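Local coordinates for protein transcriptional regulator, LRP/AsnC family (Neisseria meningitidis, PDB 2P5V) that acts as a global transcriptional regulator in Neisseria meningitidis and probably binds specific DNA sequences through a winged helix-turn-helix domain, at the interface of chains A and B. Coordinates in Å, arbitrary orientation; residue numbers count along the deposited sequence, not the author numbering. Chains: chain A/B, Transcriptional regulator, LRP/AsnC family.

The three contacts belong to one two-fold symmetric interface between copies A and B. Each recurs in outline with the chains exchanged, though Arg24 of contact 3 adopts different conformations in the two copies. The C-alpha centres of contact 1 and contact 2 lie about 19 Å apart. Contact 3 is about 25 Å from contact 1 and about 35 Å from contact 2. Contacts 1 and 2 both use strand 98-104 or its flanks: contact 1 on chain A, contact 2 on chain B. Contact 3 joins the DNA-binding regions. The copies thus meet at both DNA-binding and ligand-binding parts, which may couple the two.

Contact 1: the interface of chains A and B. Residues chain A 66-68, 96-97, 99, 115, 117; chain B 155, 158-159.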
# COMPACT_ATOMS: atom_id res chain seq x y z
N VAL A 66 -3.45 -36.01 -6.80
CA VAL A 66 -3.44 -36.44 -5.40
C VAL A 66 -4.27 -35.51 -4.54
O VAL A 66 -3.99 -35.33 -3.35
CB VAL A 66 -2.00 -36.57 -4.83
CG1 VAL A 66 -1.28 -37.73 -5.48
CG2 VAL A 66 -1.22 -35.26 -4.99
N ASN A 67 -5.30 -34.92 -5.14
CA ASN A 67 -6.29 -34.11 -4.43
C ASN A 67 -5.69 -32.90 -3.71
O ASN A 67 -6.14 -32.53 -2.61
CB ASN A 67 -7.10 -34.99 -3.45
CG ASN A 67 -8.39 -34.31 -2.98
OD1 ASN A 67 -9.08 -33.66 -3.76
ND2 ASN A 67 -8.72 -34.49 -1.70
N LEU A 68 -4.67 -32.29 -4.31
CA LEU A 68 -4.14 -31.02 -3.83
C LEU A 68 -4.52 -29.95 -4.84
O LEU A 68 -3.73 -29.57 -5.69
CB LEU A 68 -2.63 -31.10 -3.62
CG LEU A 68 -2.19 -32.10 -2.54
CD1 LEU A 68 -0.71 -32.38 -2.65
CD2 LEU A 68 -2.53 -31.57 -1.14
N PRO A 96 4.66 -30.31 6.34
CA PRO A 96 4.67 -30.98 5.03
C PRO A 96 3.93 -30.26 3.91
O PRO A 96 4.34 -30.35 2.75
CB PRO A 96 4.00 -32.34 5.33
CG PRO A 96 4.08 -32.52 6.78
CD PRO A 96 4.01 -31.14 7.37
N GLU A 97 2.87 -29.53 4.25
CA GLU A 97 2.14 -28.74 3.26
C GLU A 97 2.99 -27.65 2.63
O GLU A 97 2.70 -27.22 1.52
CB GLU A 97 0.85 -28.13 3.81
CG GLU A 97 0.98 -27.42 5.14
CD GLU A 97 0.78 -28.38 6.30
OE1 GLU A 97 -0.39 -28.75 6.58
OE2 GLU A 97 1.79 -28.78 6.91
N LEU A 99 6.20 -26.48 0.86
CA LEU A 99 7.26 -27.00 0.01
C LEU A 99 8.48 -26.11 0.00
O LEU A 99 9.61 -26.59 0.01
CB LEU A 99 6.77 -27.18 -1.43
CG LEU A 99 6.25 -28.58 -1.76
CD1 LEU A 99 5.10 -28.96 -0.83
CD2 LEU A 99 5.83 -28.64 -3.25
N PHE A 115 0.77 -26.46 -0.49
CA PHE A 115 -0.33 -27.16 -1.14
C PHE A 115 -1.33 -27.68 -0.13
O PHE A 115 -0.95 -28.19 0.93
CB PHE A 115 0.17 -28.34 -1.96
CG PHE A 115 0.73 -27.95 -3.29
CD1 PHE A 115 -0.06 -28.01 -4.43
CD2 PHE A 115 2.04 -27.53 -3.41
CE1 PHE A 115 0.46 -27.67 -5.68
CE2 PHE A 115 2.57 -27.20 -4.65
CZ PHE A 115 1.77 -27.26 -5.78
N THR A 117 -5.64 -29.41 0.03
CA THR A 117 -6.75 -30.01 -0.68
C THR A 117 -7.80 -28.97 -1.04
O THR A 117 -8.32 -28.99 -2.15
CB THR A 117 -7.40 -31.10 0.20
OG1 THR A 117 -7.70 -30.55 1.48
CG2 THR A 117 -6.45 -32.27 0.39
N PRO B 155 2.88 -33.17 -0.05
CA PRO B 155 2.38 -33.96 1.08
C PRO B 155 1.34 -34.98 0.60
O PRO B 155 0.51 -34.63 -0.23
CB PRO B 155 1.70 -32.91 1.95
CG PRO B 155 1.28 -31.85 0.99
CD PRO B 155 2.40 -31.78 0.00
N HIS B 158 -2.64 -37.15 3.63
CA HIS B 158 -4.08 -36.86 3.57
C HIS B 158 -4.83 -37.96 2.80
O HIS B 158 -6.00 -38.19 3.03
CB HIS B 158 -4.32 -35.48 2.95
CG HIS B 158 -3.93 -35.38 1.51
ND1 HIS B 158 -2.63 -35.12 1.10
CD2 HIS B 158 -4.65 -35.51 0.37
CE1 HIS B 158 -2.58 -35.11 -0.22
NE2 HIS B 158 -3.79 -35.34 -0.68
N LEU B 159 -4.14 -38.67 1.91
CA LEU B 159 -4.75 -39.78 1.19
C LEU B 159 -4.94 -41.06 2.03
O LEU B 159 -5.55 -42.01 1.54
CB LEU B 159 -3.92 -40.11 -0.05
CG LEU B 159 -3.79 -38.94 -1.01
CD1 LEU B 159 -2.68 -39.22 -2.03
CD2 LEU B 159 -5.14 -38.65 -1.67
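This is a tail-docking interface between two copies of the regulator. The C-terminal segment of chain B packs on 3-10 helix 64-66 of chain A, on the loop after it and beside strand 98-104. The symmetric twin does the reverse, so the dimer is clasped twice. Lrp/AsnC proteins generally assemble from dimers, so the pairing is probably biological. B:His158 carries the polar link. Its imidazole NE2 donates to the backbone carbonyl O of A:Val66 at 2.7 Å. The bond is straight at the hydrogen, 163°. It lies in the ring plane and meets the oxygen almost in line with the C=O bond. The ring gets there with CG in the crowded position between the backbone N and the carbonyl carbon, chi1 66°. The neighbour B:Leu159 rests its CG on one ring face, near the margin, which should limit ring rotation. A:Leu68 lies aslant the ring and puts CD2 3.7 Å from CE1 of B:His158. A:Thr117 runs antiparallel beside B:His158, its methyl CG2 3.7 Å from CD2 of the ring. B:Leu159 also lies crosswise to A:Val66, its CD1 3.9 Å from CB. B:Pro155 wedges its ring among A:Pro96, A:Glu97 and A:Leu99, with CG 3.9 Å from CA of A:Glu97. In the fold, 3-10 helix 157-159 of chain B faces 3-10 helix 64-66 of chain A, while B:Pro155 sits by the start of strand 98-104.

Contact 2: the interface of chains A and B. Residues chain A 75, 142-143, 145; chain B 104-106, 108.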
# COMPACT_ATOMS: atom_id res chain seq x y z
N ARG A 75 2.57 -14.88 2.27
CA ARG A 75 3.50 -13.83 2.67
C ARG A 75 3.44 -13.66 4.19
O ARG A 75 2.43 -13.18 4.73
CB ARG A 75 3.13 -12.53 2.00
CG ARG A 75 3.07 -12.59 0.48
CD ARG A 75 2.68 -11.22 -0.05
NE ARG A 75 2.52 -11.17 -1.50
CZ ARG A 75 2.18 -10.06 -2.17
NH1 ARG A 75 1.99 -8.90 -1.54
NH2 ARG A 75 2.04 -10.11 -3.49
N SER A 142 -2.13 -15.60 -1.21
CA SER A 142 -2.68 -15.53 -2.53
C SER A 142 -2.68 -16.96 -3.06
O SER A 142 -1.96 -17.82 -2.53
CB SER A 142 -1.83 -14.60 -3.40
OG SER A 142 -2.49 -14.30 -4.61
N PHE A 143 -3.49 -17.21 -4.07
CA PHE A 143 -3.69 -18.58 -4.55
C PHE A 143 -3.57 -18.63 -6.06
O PHE A 143 -3.84 -17.65 -6.75
CB PHE A 143 -5.05 -19.11 -4.06
CG PHE A 143 -5.24 -18.96 -2.57
CD1 PHE A 143 -4.81 -19.96 -1.70
CD2 PHE A 143 -5.80 -17.81 -2.04
CE1 PHE A 143 -4.94 -19.82 -0.33
CE2 PHE A 143 -5.94 -17.67 -0.67
CZ PHE A 143 -5.51 -18.68 0.18
N LEU A 145 -4.57 -19.29 -9.65
CA LEU A 145 -5.70 -19.37 -10.57
C LEU A 145 -5.36 -20.21 -11.79
O LEU A 145 -6.23 -20.88 -12.34
CB LEU A 145 -6.09 -17.98 -11.04
CG LEU A 145 -6.68 -17.04 -10.00
CD1 LEU A 145 -7.04 -15.73 -10.68
CD2 LEU A 145 -7.90 -17.66 -9.32
N LEU B 104 -2.21 -15.35 -10.22
CA LEU B 104 -2.62 -15.38 -8.80
C LEU B 104 -3.87 -14.56 -8.54
O LEU B 104 -4.25 -13.71 -9.36
CB LEU B 104 -1.48 -14.88 -7.86
CG LEU B 104 -0.17 -15.68 -7.83
CD1 LEU B 104 0.78 -15.11 -6.81
CD2 LEU B 104 -0.40 -17.15 -7.55
N THR B 105 -4.48 -14.80 -7.38
CA THR B 105 -5.76 -14.22 -6.98
C THR B 105 -5.72 -12.80 -6.40
O THR B 105 -6.77 -12.16 -6.29
CB THR B 105 -6.43 -15.08 -5.87
OG1 THR B 105 -5.50 -15.26 -4.81
CG2 THR B 105 -6.83 -16.43 -6.40
N GLY B 106 -4.54 -12.34 -5.98
CA GLY B 106 -4.42 -11.04 -5.31
C GLY B 106 -4.12 -9.89 -6.26
O GLY B 106 -4.57 -9.89 -7.41
N THR B 108 -1.19 -9.07 -7.54
CA THR B 108 -0.26 -9.49 -8.58
C THR B 108 -0.96 -10.39 -9.59
O THR B 108 -1.49 -11.43 -9.23
CB THR B 108 0.93 -10.25 -7.98
OG1 THR B 108 1.62 -9.38 -7.08
CG2 THR B 108 1.88 -10.73 -9.08
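The guanidinium of A:Arg75 meets chain B at its edge, in plane, and not through a face. The hydroxyl OG1 of B:Thr108 approaches there. NH2 of A:Arg75 stays 3.7 Å from that OG1, a loose contact. The A:Arg75 side chain, extended from CG to NE, passes B:Thr108 at a slant. The phenyl ring of A:Phe143 meets chain B at its rim, with CD2 3.8 Å from OG1 of B:Thr105. The main grip is on B:Thr105. Its OG1 takes the crowded position between its own N and carbonyl carbon, chi1 53°. There it accepts the backbone N-H of A:Phe143 at 2.9 Å from N, with 155° at the hydrogen. The same OG1 is hydrogen-bonded to the hydroxyl OG of A:Ser142 at 3.2 Å. The backbone N of B:Thr105 returns a bond to O of A:Phe143 at 3.0 Å, in the carbonyl plane. The methyl CG2 points toward A:Leu145, and its 3.3 Å to CD2 of that residue is tight packing. B:Leu104 lays CD2 along the carbonyl of A:Phe143, while its CB lies near OG of A:Ser142. The site joins the end of strand 136-144 in one copy to the loop after strand 98-104 in the other, and so may hold the two ligand-binding domains together.

Contact 3: the interface of chains A and B. Residues chain A 19, 23-27, 45, 57; chain B 23-24.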
# COMPACT_ATOMS: atom_id res chain seq x y z
N LEU A 19 19.52 -35.03 -17.78
CA LEU A 19 18.97 -35.54 -16.50
C LEU A 19 17.96 -34.62 -15.82
O LEU A 19 17.04 -35.10 -15.15
CB LEU A 19 20.09 -35.87 -15.52
CG LEU A 19 20.96 -37.07 -15.93
CD1 LEU A 19 22.23 -37.05 -15.13
CD2 LEU A 19 20.22 -38.41 -15.78
N GLY A 23 15.23 -37.67 -15.27
CA GLY A 23 15.98 -38.08 -14.08
C GLY A 23 16.21 -39.56 -13.87
O GLY A 23 17.05 -39.94 -13.06
N ARG A 24 15.49 -40.40 -14.60
CA ARG A 24 15.51 -41.85 -14.35
C ARG A 24 16.15 -42.63 -15.51
O ARG A 24 15.98 -43.85 -15.63
CB ARG A 24 14.07 -42.32 -14.08
CG ARG A 24 13.93 -43.77 -13.69
CD ARG A 24 12.56 -44.05 -13.09
NE ARG A 24 12.63 -44.06 -11.64
CZ ARG A 24 12.80 -45.15 -10.89
NH1 ARG A 24 12.88 -46.36 -11.43
NH2 ARG A 24 12.87 -45.01 -9.58
N LEU A 25 16.91 -41.95 -16.36
CA LEU A 25 17.63 -42.62 -17.45
C LEU A 25 18.63 -43.58 -16.85
O LEU A 25 19.30 -43.24 -15.90
CB LEU A 25 18.36 -41.60 -18.32
CG LEU A 25 17.54 -40.83 -19.35
CD1 LEU A 25 18.47 -39.97 -20.20
CD2 LEU A 25 16.73 -41.76 -20.24
N THR A 26 18.74 -44.80 -17.38
CA THR A 26 19.79 -45.71 -16.92
C THR A 26 21.14 -45.15 -17.40
O THR A 26 21.16 -44.25 -18.25
CB THR A 26 19.60 -47.15 -17.43
OG1 THR A 26 19.74 -47.18 -18.85
CG2 THR A 26 18.24 -47.69 -17.02
N ASN A 27 22.24 -45.66 -16.86
CA ASN A 27 23.54 -45.17 -17.29
C ASN A 27 23.72 -45.42 -18.78
O ASN A 27 24.25 -44.58 -19.49
CB ASN A 27 24.70 -45.80 -16.51
CG ASN A 27 26.06 -45.22 -16.93
OD1 ASN A 27 26.29 -44.01 -16.82
ND2 ASN A 27 26.94 -46.07 -17.44
N LEU A 45 29.07 -38.67 -13.66
CA LEU A 45 27.80 -38.40 -12.98
C LEU A 45 27.98 -38.45 -11.45
O LEU A 45 27.39 -37.64 -10.73
CB LEU A 45 26.73 -39.42 -13.39
CG LEU A 45 25.26 -38.99 -13.55
CD1 LEU A 45 24.34 -40.15 -13.23
CD2 LEU A 45 24.87 -37.78 -12.72
N TYR A 57 17.58 -36.52 -7.11
CA TYR A 57 16.66 -37.00 -8.14
C TYR A 57 15.28 -37.14 -7.51
O TYR A 57 15.12 -37.69 -6.41
CB TYR A 57 17.13 -38.35 -8.70
CG TYR A 57 18.52 -38.29 -9.26
CD1 TYR A 57 18.75 -37.82 -10.57
CD2 TYR A 57 19.62 -38.65 -8.49
CE1 TYR A 57 20.04 -37.75 -11.09
CE2 TYR A 57 20.91 -38.58 -8.98
CZ TYR A 57 21.11 -38.13 -10.29
OH TYR A 57 22.39 -38.08 -10.77
N GLY B 23 14.36 -40.30 -6.72
CA GLY B 23 13.76 -40.48 -8.02
C GLY B 23 14.44 -41.51 -8.87
O GLY B 23 13.85 -41.97 -9.85
N ARG B 24 15.64 -41.91 -8.49
CA ARG B 24 16.49 -42.72 -9.34
C ARG B 24 16.72 -44.14 -8.82
O ARG B 24 17.52 -44.88 -9.38
CB ARG B 24 17.82 -42.00 -9.50
CG ARG B 24 18.46 -42.21 -10.81
CD ARG B 24 19.64 -41.29 -10.98
NE ARG B 24 20.63 -41.90 -11.85
CZ ARG B 24 20.49 -42.05 -13.16
NH1 ARG B 24 19.39 -41.62 -13.77
NH2 ARG B 24 21.46 -42.62 -13.86
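B:Arg24 is the tightly packed part of this contact between the DNA-binding regions, with 126 Å² of its surface hidden by chain A. Its chain runs extended from CG to NE, alongside A:Tyr57 and pointing the same way. CD sits over the centre of the tyrosine ring, 3.3 Å from its centroid, as a CH-pi contact. Beyond the ring the guanidinium NH1 is shared by two backbone carbonyls. It donates to O of A:Leu25 at 2.7 Å, on a lone pair, and to O of A:Gly23 at 3.0 Å, from above that carbonyl plane. These carbonyls probably offset the arginine charge. NH2 adds a weak bond to A:Leu25 and faces CD1 of A:Leu45, tip to tip, at 3.8 Å. A:Leu45 belongs to helix 38-50, the recognition helix of the helix-turn-helix. The looser side holds the other arginine. A:Arg24 has far less of its surface buried, 14 Å², and its chain is bent at chi3, -99°, so the two copies differ here. NE of A:Arg24 donates to O of B:Gly23 at 3.0 Å, in the carbonyl plane. On the other flank of the same glycine, N of B:Gly23 donates to O of A:Tyr57 at 2.7 Å, from above the carbonyl plane.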